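Local coordinates for peptidase S9 prolyl oligopeptidase catalytic domain-containing protein (Pyrococcus horikoshii, PDB 4HXF) that is probably a serine peptidase of the prolyl oligopeptidase family, an acylaminoacyl peptidase that assembles into a self-compartmentalizing hexamer, at residues K9-S18 / Y29-E37; Y398-Y408 / R592-E601. All blocks are in the same frame, centred on the assembly; numbering follows the deposited sequence.

Contact 1 (K9-S18 / Y29-E37); sequences KTFTKFAYLS and YVLTKANLE
L17 and L31 form the apolar centre of this antiparallel beta hairpin, the edge strand 16-23 and its neighbour 26-35 in a four-stranded sheet of the beta-propeller. CD2 of L17 lies 3.9 Å from CD1 of L31 and also reaches the ring of Y29 at CE2. The same L31 CD1 presses on CB of A15 at 3.5 Å, a tight carbon pair. L31 has CG trans to the backbone N (chi1 167°), which brings CD1 to A15 and L17. Y16 and T32 form one hydrogen-bonded pair, with Y16 O accepting from T32 N at 2.8 Å, and S18 with V30 forms the next. On the N-terminal side of Y16 direct backbone pairing gives way to water: one molecule donates to F14 O at 2.7 Å and accepts from A34 N. K33 is folded back at every torsion beyond CB, so that CE comes within 3.4 Å of F14 O, while its NZ makes a salt bridge to E163 of the second subunit, near a bound magnesium ion. On the face carrying Y16, T32 and S18, another water donates to Y16 O and is hydrogen-bonded to S18 OG, 2.6 Å away, and to T32 OG1. Y16 OH donates to F11 O at 2.6 Å.

Contact 2 (Y398-Y408 / R592-E601); sequences YEMQLMASKGY and RYKLFMEFFE
OE2 of E399 is gripped by two nitrogens of R592, NH1 at 2.8 Å and NH2 at 2.9 Å, in a salt bridge between two helices of the alpha/beta-hydrolase domain that cross at -43°. The guanidinium comes end-on to the anti side of this one oxygen, with its plane nearly perpendicular to the carboxylate (82°); its NE is paired with E488. The Y593 ring turns its edge to the same carboxylate and takes Y398 over one face, CD2 of Y398 standing 3.5 Å from CE2 of Y593, with the two ring planes inclined at 43°. Replacing Y593 with an alanine would probably uncover this side of the Y398 ring and deprive the water held between E399 OE1 and the tyrosine hydroxyl, which is also hydrogen-bonded to R589, of one partner. E399 CG also lies over a face of F596, a CH-pi contact 4.2 Å from the centroid, while M403 brings its sulfur to that ring's edge as a Met-aromatic pair. Beyond, M403 SD packs on CB of M597 at 3.7 Å and its CE on F600. A Schellman motif with G407 at C-prime ends helix 398-405 and leads into Y408, whose OH donates to E601 OE1 at 2.7 Å.

How the contacts relate
From the N terminus, the chain closes contact 1 first, a short local loop in which strand 16-23 turns back as strand 26-35 at the edge of a propeller sheet. It then runs through the rest of the propeller and the first strands of the hydrolase sheet before opening contact 2, whose 183 intervening residues span much of the hydrolase domain and bring helix 586-605 back beside helix 398-405. The two are thus in series, neither nesting nor crossing, with centres about 20 Å apart. They nevertheless touch: F11 CD1 lies 3.5 Å from Y593 CE1. The Y398 hydroxyl, hydrogen-bonded to D7 O, lies against the backbone N atoms of T10 and F11. The N-terminal segment therefore joins the propeller to the paired hydrolase helices.

Contact 1 (K9-S18 / Y29-E37)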
loop_
_atom_site.group_PDB
_atom_site.type_symbol
_atom_site.label_atom_id
_atom_site.label_comp_id
_atom_site.label_asym_id
_atom_site.label_seq_id
_atom_site.Cartn_x
_atom_site.Cartn_y
_atom_site.Cartn_z
ATOM N N LYS A 9 26.829 11.539 -19.834
ATOM C CA LYS A 9 26.436 10.216 -19.293
ATOM C C LYS A 9 27.581 9.239 -19.312
ATOM O O LYS A 9 27.433 8.167 -18.800
ATOM C CB LYS A 9 25.282 9.619 -20.120
ATOM C CG LYS A 9 24.056 10.487 -20.172
ATOM C CD LYS A 9 22.941 9.765 -20.885
ATOM C CE LYS A 9 21.717 10.645 -20.709
ATOM N NZ LYS A 9 20.669 10.336 -21.751
ATOM N N THR A 10 28.683 9.574 -19.959
ATOM C CA THR A 10 29.731 8.554 -20.129
ATOM C C THR A 10 30.258 7.952 -18.776
ATOM O O THR A 10 30.607 6.754 -18.748
ATOM C CB THR A 10 30.937 9.071 -20.922
ATOM O OG1 THR A 10 30.441 9.825 -22.027
ATOM C CG2 THR A 10 31.837 7.955 -21.384
ATOM N N PHE A 11 30.193 8.752 -17.721
ATOM C CA PHE A 11 30.752 8.345 -16.391
ATOM C C PHE A 11 29.962 7.124 -15.896
ATOM O O PHE A 11 30.479 6.337 -15.111
ATOM C CB PHE A 11 30.704 9.466 -15.393
ATOM C CG PHE A 11 29.369 9.740 -14.885
ATOM C CD1 PHE A 11 28.501 10.587 -15.592
ATOM C CD2 PHE A 11 28.960 9.235 -13.645
ATOM C CE1 PHE A 11 27.220 10.836 -15.143
ATOM C CE2 PHE A 11 27.668 9.511 -13.176
ATOM C CZ PHE A 11 26.803 10.336 -13.899
ATOM N N THR A 12 28.770 6.916 -16.404
ATOM C CA THR A 12 27.973 5.786 -15.969
ATOM C C THR A 12 28.415 4.476 -16.546
ATOM O O THR A 12 27.941 3.468 -16.129
ATOM C CB THR A 12 26.469 5.971 -16.215
ATOM O OG1 THR A 12 26.143 5.897 -17.599
ATOM C CG2 THR A 12 25.936 7.315 -15.536
ATOM N N LYS A 13 29.221 4.505 -17.593
ATOM C CA LYS A 13 29.619 3.301 -18.336
ATOM C C LYS A 13 30.848 2.702 -17.627
ATOM O O LYS A 13 31.263 1.589 -17.987
ATOM C CB LYS A 13 29.903 3.662 -19.786
ATOM C CG LYS A 13 28.612 4.158 -20.456
ATOM C CD LYS A 13 28.707 4.393 -21.966
ATOM N N PHE A 14 31.498 3.400 -16.694
ATOM C CA PHE A 14 32.710 2.858 -16.069
ATOM C C PHE A 14 32.427 1.993 -14.850
ATOM O O PHE A 14 31.513 2.247 -14.059
ATOM C CB PHE A 14 33.738 3.939 -15.680
ATOM C CG PHE A 14 33.995 4.941 -16.776
ATOM C CD1 PHE A 14 34.247 6.260 -16.502
ATOM C CD2 PHE A 14 34.083 4.545 -18.103
ATOM C CE1 PHE A 14 34.481 7.227 -17.527
ATOM C CE2 PHE A 14 34.286 5.519 -19.130
ATOM C CZ PHE A 14 34.504 6.858 -18.822
ATOM N N ALA A 15 33.329 1.054 -14.604
ATOM C CA ALA A 15 33.312 0.270 -13.348
ATOM C C ALA A 15 34.189 0.942 -12.393
ATOM O O ALA A 15 35.334 1.235 -12.761
ATOM C CB ALA A 15 33.809 -1.203 -13.617
ATOM N N TYR A 16 33.715 1.149 -11.126
ATOM C CA TYR A 16 34.477 1.882 -10.158
ATOM C C TYR A 16 34.860 0.881 -9.026
ATOM O O TYR A 16 34.007 0.272 -8.395
ATOM C CB TYR A 16 33.754 3.018 -9.599
ATOM C CG TYR A 16 33.395 4.035 -10.610
ATOM C CD1 TYR A 16 32.158 4.058 -11.233
ATOM C CD2 TYR A 16 34.334 5.008 -10.996
ATOM C CE1 TYR A 16 31.913 5.006 -12.208
ATOM C CE2 TYR A 16 34.024 5.917 -12.002
ATOM C CZ TYR A 16 32.837 5.914 -12.589
ATOM O OH TYR A 16 32.566 6.879 -13.577
ATOM N N LEU A 17 36.140 0.730 -8.824
ATOM C CA LEU A 17 36.638 -0.195 -7.824
ATOM C C LEU A 17 37.129 0.535 -6.566
ATOM O O LEU A 17 37.798 1.610 -6.637
ATOM C CB LEU A 17 37.805 -1.033 -8.323
ATOM C CG LEU A 17 37.651 -1.855 -9.606
ATOM C CD1 LEU A 17 38.906 -2.675 -9.844
ATOM C CD2 LEU A 17 36.329 -2.647 -9.576
ATOM N N SER A 18 36.892 -0.104 -5.430
ATOM C CA SER A 18 37.340 0.476 -4.138
ATOM C C SER A 18 37.545 -0.584 -3.062
ATOM O O SER A 18 37.162 -1.764 -3.217
ATOM C CB SER A 18 36.315 1.457 -3.612
ATOM O OG SER A 18 35.074 0.816 -3.302
ATOM N N TYR A 29 37.215 -6.874 -3.069
ATOM C CA TYR A 29 37.091 -5.451 -3.361
ATOM C C TYR A 29 35.669 -5.152 -3.719
ATOM O O TYR A 29 34.846 -6.110 -3.905
ATOM C CB TYR A 29 38.088 -5.008 -4.488
ATOM C CG TYR A 29 37.991 -5.748 -5.791
ATOM C CD1 TYR A 29 38.718 -6.892 -5.980
ATOM C CD2 TYR A 29 37.057 -5.385 -6.757
ATOM C CE1 TYR A 29 38.588 -7.635 -7.150
ATOM C CE2 TYR A 29 36.982 -6.089 -7.953
ATOM C CZ TYR A 29 37.721 -7.233 -8.132
ATOM O OH TYR A 29 37.675 -7.995 -9.266
ATOM N N VAL A 30 35.275 -3.888 -3.869
ATOM C CA VAL A 30 33.915 -3.464 -4.159
ATOM C C VAL A 30 33.878 -2.910 -5.587
ATOM O O VAL A 30 34.751 -2.126 -5.949
ATOM C CB VAL A 30 33.332 -2.357 -3.215
ATOM C CG1 VAL A 30 31.940 -2.011 -3.565
ATOM C CG2 VAL A 30 33.493 -2.902 -1.765
ATOM N N LEU A 31 32.962 -3.438 -6.344
ATOM C CA LEU A 31 32.661 -2.979 -7.740
ATOM C C LEU A 31 31.383 -2.126 -7.646
ATOM O O LEU A 31 30.331 -2.632 -7.182
ATOM C CB LEU A 31 32.413 -4.186 -8.624
ATOM C CG LEU A 31 31.787 -3.897 -9.995
ATOM C CD1 LEU A 31 32.720 -3.055 -10.860
ATOM C CD2 LEU A 31 31.526 -5.245 -10.709
ATOM N N THR A 32 31.497 -0.858 -8.029
ATOM C CA THR A 32 30.404 0.105 -8.003
ATOM C C THR A 32 30.027 0.549 -9.389
ATOM O O THR A 32 30.913 0.818 -10.171
ATOM C CB THR A 32 30.714 1.340 -7.139
ATOM O OG1 THR A 32 31.023 0.847 -5.788
ATOM C CG2 THR A 32 29.563 2.403 -7.128
ATOM N N LYS A 33 28.722 0.604 -9.636
ATOM C CA LYS A 33 28.147 1.102 -10.846
ATOM C C LYS A 33 27.184 2.226 -10.573
ATOM O O LYS A 33 26.400 2.079 -9.643
ATOM C CB LYS A 33 27.418 -0.002 -11.580
ATOM C CG LYS A 33 28.401 -1.079 -12.091
ATOM C CD LYS A 33 29.463 -0.654 -13.142
ATOM C CE LYS A 33 28.956 0.015 -14.359
ATOM N NZ LYS A 33 28.130 -0.841 -15.089
ATOM N N ALA A 34 27.223 3.290 -11.363
ATOM C CA ALA A 34 26.216 4.345 -11.319
ATOM C C ALA A 34 25.115 3.960 -12.281
ATOM O O ALA A 34 25.306 3.984 -13.540
ATOM C CB ALA A 34 26.899 5.651 -11.738
ATOM N N ASN A 35 23.924 3.662 -11.718
ATOM C CA ASN A 35 22.774 3.256 -12.526
ATOM C C ASN A 35 21.883 4.474 -12.755
ATOM O O ASN A 35 21.254 4.984 -11.814
ATOM C CB ASN A 35 22.042 2.157 -11.862
ATOM C CG ASN A 35 20.832 1.680 -12.660
ATOM O OD1 ASN A 35 20.217 2.431 -13.419
ATOM N ND2 ASN A 35 20.528 0.370 -12.524
ATOM N N LEU A 36 21.943 5.016 -13.926
ATOM C CA LEU A 36 21.204 6.274 -14.217
ATOM C C LEU A 36 19.716 6.116 -14.205
ATOM O O LEU A 36 18.986 6.971 -13.673
ATOM C CB LEU A 36 21.669 6.799 -15.575
ATOM C CG LEU A 36 21.276 8.208 -15.977
ATOM C CD1 LEU A 36 21.622 9.305 -14.918
ATOM C CD2 LEU A 36 22.000 8.464 -17.329
ATOM N N GLU A 37 19.249 4.947 -14.659
ATOM C CA GLU A 37 17.808 4.669 -14.728
ATOM C C GLU A 37 17.184 4.578 -13.358
ATOM O O GLU A 37 16.135 5.164 -13.144
ATOM C CB GLU A 37 17.512 3.396 -15.559
ATOM C CG GLU A 37 17.877 3.535 -17.025
ATOM C CD GLU A 37 19.374 3.615 -17.296
ATOM O OE1 GLU A 37 20.226 2.936 -16.595
ATOM O OE2 GLU A 37 19.682 4.392 -18.247
HETATM O O HOH W 1 29.036 3.278 -13.554
HETATM O O HOH W 2 25.629 1.972 -15.308
HETATM O O HOH W 3 33.712 0.808 -5.527
#

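Contact 2 (Y398-Y408 / R592-E601)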
loop_
_atom_site.group_PDB
_atom_site.type_symbol
_atom_site.label_atom_id
_atom_site.label_comp_id
_atom_site.label_asym_id
_atom_site.label_seq_id
_atom_site.Cartn_x
_atom_site.Cartn_y
_atom_site.Cartn_z
ATOM N N TYR A 398 37.326 13.323 -14.960
ATOM C CA TYR A 398 36.314 13.190 -16.012
ATOM C C TYR A 398 36.106 14.439 -16.848
ATOM O O TYR A 398 36.145 14.313 -18.122
ATOM C CB TYR A 398 34.994 12.862 -15.376
ATOM C CG TYR A 398 33.875 12.507 -16.335
ATOM C CD1 TYR A 398 33.785 11.307 -16.893
ATOM C CD2 TYR A 398 32.900 13.465 -16.634
ATOM C CE1 TYR A 398 32.753 10.956 -17.748
ATOM C CE2 TYR A 398 31.895 13.146 -17.474
ATOM C CZ TYR A 398 31.795 11.888 -18.001
ATOM O OH TYR A 398 30.728 11.540 -18.803
ATOM N N GLU A 399 36.028 15.600 -16.162
ATOM C CA GLU A 399 35.722 16.788 -16.899
ATOM C C GLU A 399 36.841 17.120 -17.873
ATOM O O GLU A 399 36.611 17.718 -18.929
ATOM C CB GLU A 399 35.498 17.994 -16.047
ATOM C CG GLU A 399 34.303 17.960 -15.164
ATOM C CD GLU A 399 34.549 17.280 -13.837
ATOM O OE1 GLU A 399 35.459 16.425 -13.715
ATOM O OE2 GLU A 399 33.741 17.588 -12.913
ATOM N N MET A 400 38.113 16.751 -17.529
ATOM C CA MET A 400 39.191 17.114 -18.398
ATOM C C MET A 400 39.151 16.307 -19.647
ATOM O O MET A 400 39.352 16.777 -20.729
ATOM C CB MET A 400 40.544 16.930 -17.686
ATOM C CG MET A 400 40.633 17.902 -16.515
ATOM S SD MET A 400 42.305 17.651 -15.765
ATOM C CE MET A 400 42.280 19.002 -14.576
ATOM N N GLN A 401 38.918 14.984 -19.539
ATOM C CA GLN A 401 38.771 14.146 -20.699
ATOM C C GLN A 401 37.608 14.505 -21.562
ATOM O O GLN A 401 37.730 14.623 -22.797
ATOM C CB GLN A 401 38.707 12.660 -20.386
ATOM C CG GLN A 401 39.890 12.122 -19.608
ATOM C CD GLN A 401 41.137 12.128 -20.454
ATOM O OE1 GLN A 401 41.089 11.691 -21.600
ATOM N NE2 GLN A 401 42.234 12.636 -19.903
ATOM N N LEU A 402 36.479 14.791 -20.910
ATOM C CA LEU A 402 35.272 15.189 -21.598
ATOM C C LEU A 402 35.472 16.498 -22.379
ATOM O O LEU A 402 35.175 16.528 -23.588
ATOM C CB LEU A 402 34.178 15.470 -20.568
ATOM C CG LEU A 402 32.826 16.001 -21.078
ATOM C CD1 LEU A 402 32.097 15.176 -22.131
ATOM C CD2 LEU A 402 31.945 16.372 -19.837
ATOM N N MET A 403 36.045 17.521 -21.746
ATOM C CA MET A 403 36.246 18.777 -22.465
ATOM C C MET A 403 37.289 18.746 -23.559
ATOM O O MET A 403 37.194 19.370 -24.611
ATOM C CB MET A 403 36.334 19.960 -21.526
ATOM C CG MET A 403 35.203 20.115 -20.557
ATOM S SD MET A 403 33.582 20.237 -21.300
ATOM C CE MET A 403 33.592 21.929 -21.969
ATOM N N ALA A 404 38.339 17.914 -23.319
ATOM C CA ALA A 404 39.295 17.701 -24.372
ATOM C C ALA A 404 38.648 17.124 -25.628
ATOM O O ALA A 404 38.949 17.524 -26.763
ATOM C CB ALA A 404 40.436 16.753 -23.910
ATOM N N SER A 405 37.749 16.165 -25.392
ATOM C CA SER A 405 37.028 15.514 -26.465
ATOM C C SER A 405 36.121 16.515 -27.246
ATOM O O SER A 405 35.809 16.248 -28.387
ATOM C CB SER A 405 36.215 14.334 -26.000
ATOM O OG SER A 405 34.996 14.745 -25.437
ATOM N N LYS A 406 35.706 17.580 -26.599
ATOM C CA LYS A 406 34.888 18.617 -27.206
ATOM C C LYS A 406 35.699 19.787 -27.791
ATOM O O LYS A 406 35.118 20.809 -28.160
ATOM C CB LYS A 406 33.861 19.144 -26.205
ATOM C CG LYS A 406 32.959 18.027 -25.755
ATOM C CD LYS A 406 32.119 18.490 -24.684
ATOM C CE LYS A 406 31.020 19.453 -25.219
ATOM N NZ LYS A 406 30.112 18.778 -26.225
ATOM N N GLY A 407 37.012 19.646 -27.905
ATOM C CA GLY A 407 37.800 20.566 -28.723
ATOM C C GLY A 407 38.471 21.654 -27.870
ATOM O O GLY A 407 38.912 22.679 -28.418
ATOM N N TYR A 408 38.615 21.406 -26.567
ATOM C CA TYR A 408 39.297 22.373 -25.681
ATOM C C TYR A 408 40.690 21.922 -25.237
ATOM O O TYR A 408 40.889 20.757 -24.929
ATOM C CB TYR A 408 38.508 22.703 -24.400
ATOM C CG TYR A 408 37.099 23.240 -24.533
ATOM C CD1 TYR A 408 36.019 22.431 -24.905
ATOM C CD2 TYR A 408 36.848 24.598 -24.347
ATOM C CE1 TYR A 408 34.743 22.926 -25.099
ATOM C CE2 TYR A 408 35.543 25.090 -24.540
ATOM C CZ TYR A 408 34.533 24.280 -24.858
ATOM O OH TYR A 408 33.269 24.783 -25.009
ATOM N N ARG A 592 24.776 18.055 -13.738
ATOM C CA ARG A 592 25.913 18.946 -13.538
ATOM C C ARG A 592 26.869 18.900 -14.694
ATOM O O ARG A 592 27.325 19.957 -15.173
ATOM C CB ARG A 592 26.661 18.645 -12.221
ATOM C CG ARG A 592 27.902 19.494 -12.075
ATOM C CD ARG A 592 28.713 19.214 -10.857
ATOM N NE ARG A 592 30.088 19.734 -11.040
ATOM C CZ ARG A 592 31.053 19.158 -11.750
ATOM N NH1 ARG A 592 32.227 19.763 -11.895
ATOM N NH2 ARG A 592 30.904 17.953 -12.280
ATOM N N TYR A 593 27.231 17.692 -15.155
ATOM C CA TYR A 593 28.144 17.615 -16.289
ATOM C C TYR A 593 27.590 18.305 -17.530
ATOM O O TYR A 593 28.338 18.974 -18.276
ATOM C CB TYR A 593 28.553 16.175 -16.605
ATOM C CG TYR A 593 29.394 15.437 -15.556
ATOM C CD1 TYR A 593 28.994 14.175 -15.070
ATOM C CD2 TYR A 593 30.542 15.970 -15.104
ATOM C CE1 TYR A 593 29.825 13.488 -14.196
ATOM C CE2 TYR A 593 31.351 15.336 -14.154
ATOM C CZ TYR A 593 30.962 14.062 -13.721
ATOM O OH TYR A 593 31.759 13.387 -12.816
ATOM N N LYS A 594 26.275 18.199 -17.766
ATOM C CA LYS A 594 25.710 18.752 -18.974
ATOM C C LYS A 594 25.692 20.298 -18.844
ATOM O O LYS A 594 26.038 21.067 -19.785
ATOM C CB LYS A 594 24.297 18.224 -19.131
ATOM C CG LYS A 594 23.597 18.824 -20.339
ATOM C CD LYS A 594 24.302 18.553 -21.666
ATOM C CE LYS A 594 23.422 18.859 -22.886
ATOM N NZ LYS A 594 24.103 18.757 -24.223
ATOM N N LEU A 595 25.385 20.818 -17.626
ATOM C CA LEU A 595 25.471 22.283 -17.355
ATOM C C LEU A 595 26.884 22.821 -17.589
ATOM O O LEU A 595 27.090 23.857 -18.223
ATOM C CB LEU A 595 25.051 22.662 -15.925
ATOM C CG LEU A 595 23.588 22.571 -15.508
ATOM C CD1 LEU A 595 23.440 22.750 -13.994
ATOM C CD2 LEU A 595 22.819 23.659 -16.292
ATOM N N PHE A 596 27.862 22.088 -17.054
ATOM C CA PHE A 596 29.235 22.485 -17.128
ATOM C C PHE A 596 29.640 22.576 -18.592
ATOM O O PHE A 596 30.211 23.584 -19.052
ATOM C CB PHE A 596 30.050 21.433 -16.392
ATOM C CG PHE A 596 31.565 21.666 -16.324
ATOM C CD1 PHE A 596 32.149 22.195 -15.184
ATOM C CD2 PHE A 596 32.406 21.248 -17.360
ATOM C CE1 PHE A 596 33.510 22.406 -15.110
ATOM C CE2 PHE A 596 33.776 21.379 -17.266
ATOM C CZ PHE A 596 34.323 22.022 -16.152
ATOM N N MET A 597 29.376 21.528 -19.363
ATOM C CA MET A 597 29.840 21.544 -20.733
ATOM C C MET A 597 29.102 22.595 -21.552
ATOM O O MET A 597 29.752 23.281 -22.354
ATOM C CB MET A 597 29.864 20.109 -21.368
ATOM C CG MET A 597 28.547 19.441 -21.558
ATOM S SD MET A 597 28.689 17.571 -21.652
ATOM C CE MET A 597 27.952 17.549 -23.258
ATOM N N GLU A 598 27.812 22.751 -21.335
ATOM C CA GLU A 598 27.092 23.734 -22.116
ATOM C C GLU A 598 27.399 25.180 -21.808
ATOM O O GLU A 598 27.423 26.018 -22.706
ATOM C CB GLU A 598 25.579 23.520 -22.035
ATOM C CG GLU A 598 25.115 22.224 -22.702
ATOM C CD GLU A 598 25.511 22.146 -24.175
ATOM O OE1 GLU A 598 25.386 23.207 -24.870
ATOM O OE2 GLU A 598 26.010 21.053 -24.634
ATOM N N PHE A 599 27.723 25.474 -20.564
ATOM C CA PHE A 599 28.154 26.848 -20.191
ATOM C C PHE A 599 29.415 27.215 -20.925
ATOM O O PHE A 599 29.509 28.247 -21.548
ATOM C CB PHE A 599 28.272 27.023 -18.704
ATOM C CG PHE A 599 28.358 28.448 -18.274
ATOM C CD1 PHE A 599 27.189 29.210 -18.224
ATOM C CD2 PHE A 599 29.600 29.047 -17.987
ATOM C CE1 PHE A 599 27.259 30.527 -17.801
ATOM C CE2 PHE A 599 29.663 30.391 -17.671
ATOM C CZ PHE A 599 28.485 31.123 -17.556
ATOM N N PHE A 600 30.406 26.304 -20.972
ATOM C CA PHE A 600 31.607 26.610 -21.731
ATOM C C PHE A 600 31.375 26.635 -23.237
ATOM O O PHE A 600 31.896 27.513 -23.902
ATOM C CB PHE A 600 32.762 25.638 -21.393
ATOM C CG PHE A 600 33.508 26.003 -20.128
ATOM C CD1 PHE A 600 33.658 25.097 -19.082
ATOM C CD2 PHE A 600 33.989 27.305 -19.915
ATOM C CE1 PHE A 600 34.461 25.411 -17.970
ATOM C CE2 PHE A 600 34.680 27.642 -18.708
ATOM C CZ PHE A 600 34.888 26.686 -17.766
ATOM N N GLU A 601 30.519 25.740 -23.777
ATOM C CA GLU A 601 30.158 25.771 -25.210
ATOM C C GLU A 601 29.586 27.169 -25.577
ATOM O O GLU A 601 29.903 27.663 -26.641
ATOM C CB GLU A 601 29.131 24.683 -25.511
ATOM C CG GLU A 601 29.755 23.236 -25.515
ATOM C CD GLU A 601 30.642 22.992 -26.702
ATOM O OE1 GLU A 601 31.822 23.136 -26.589
ATOM O OE2 GLU A 601 30.116 22.770 -27.762
HETATM O O HOH W 4 34.116 14.482 -12.056
HETATM O O HOH W 5 27.892 20.118 -26.215
#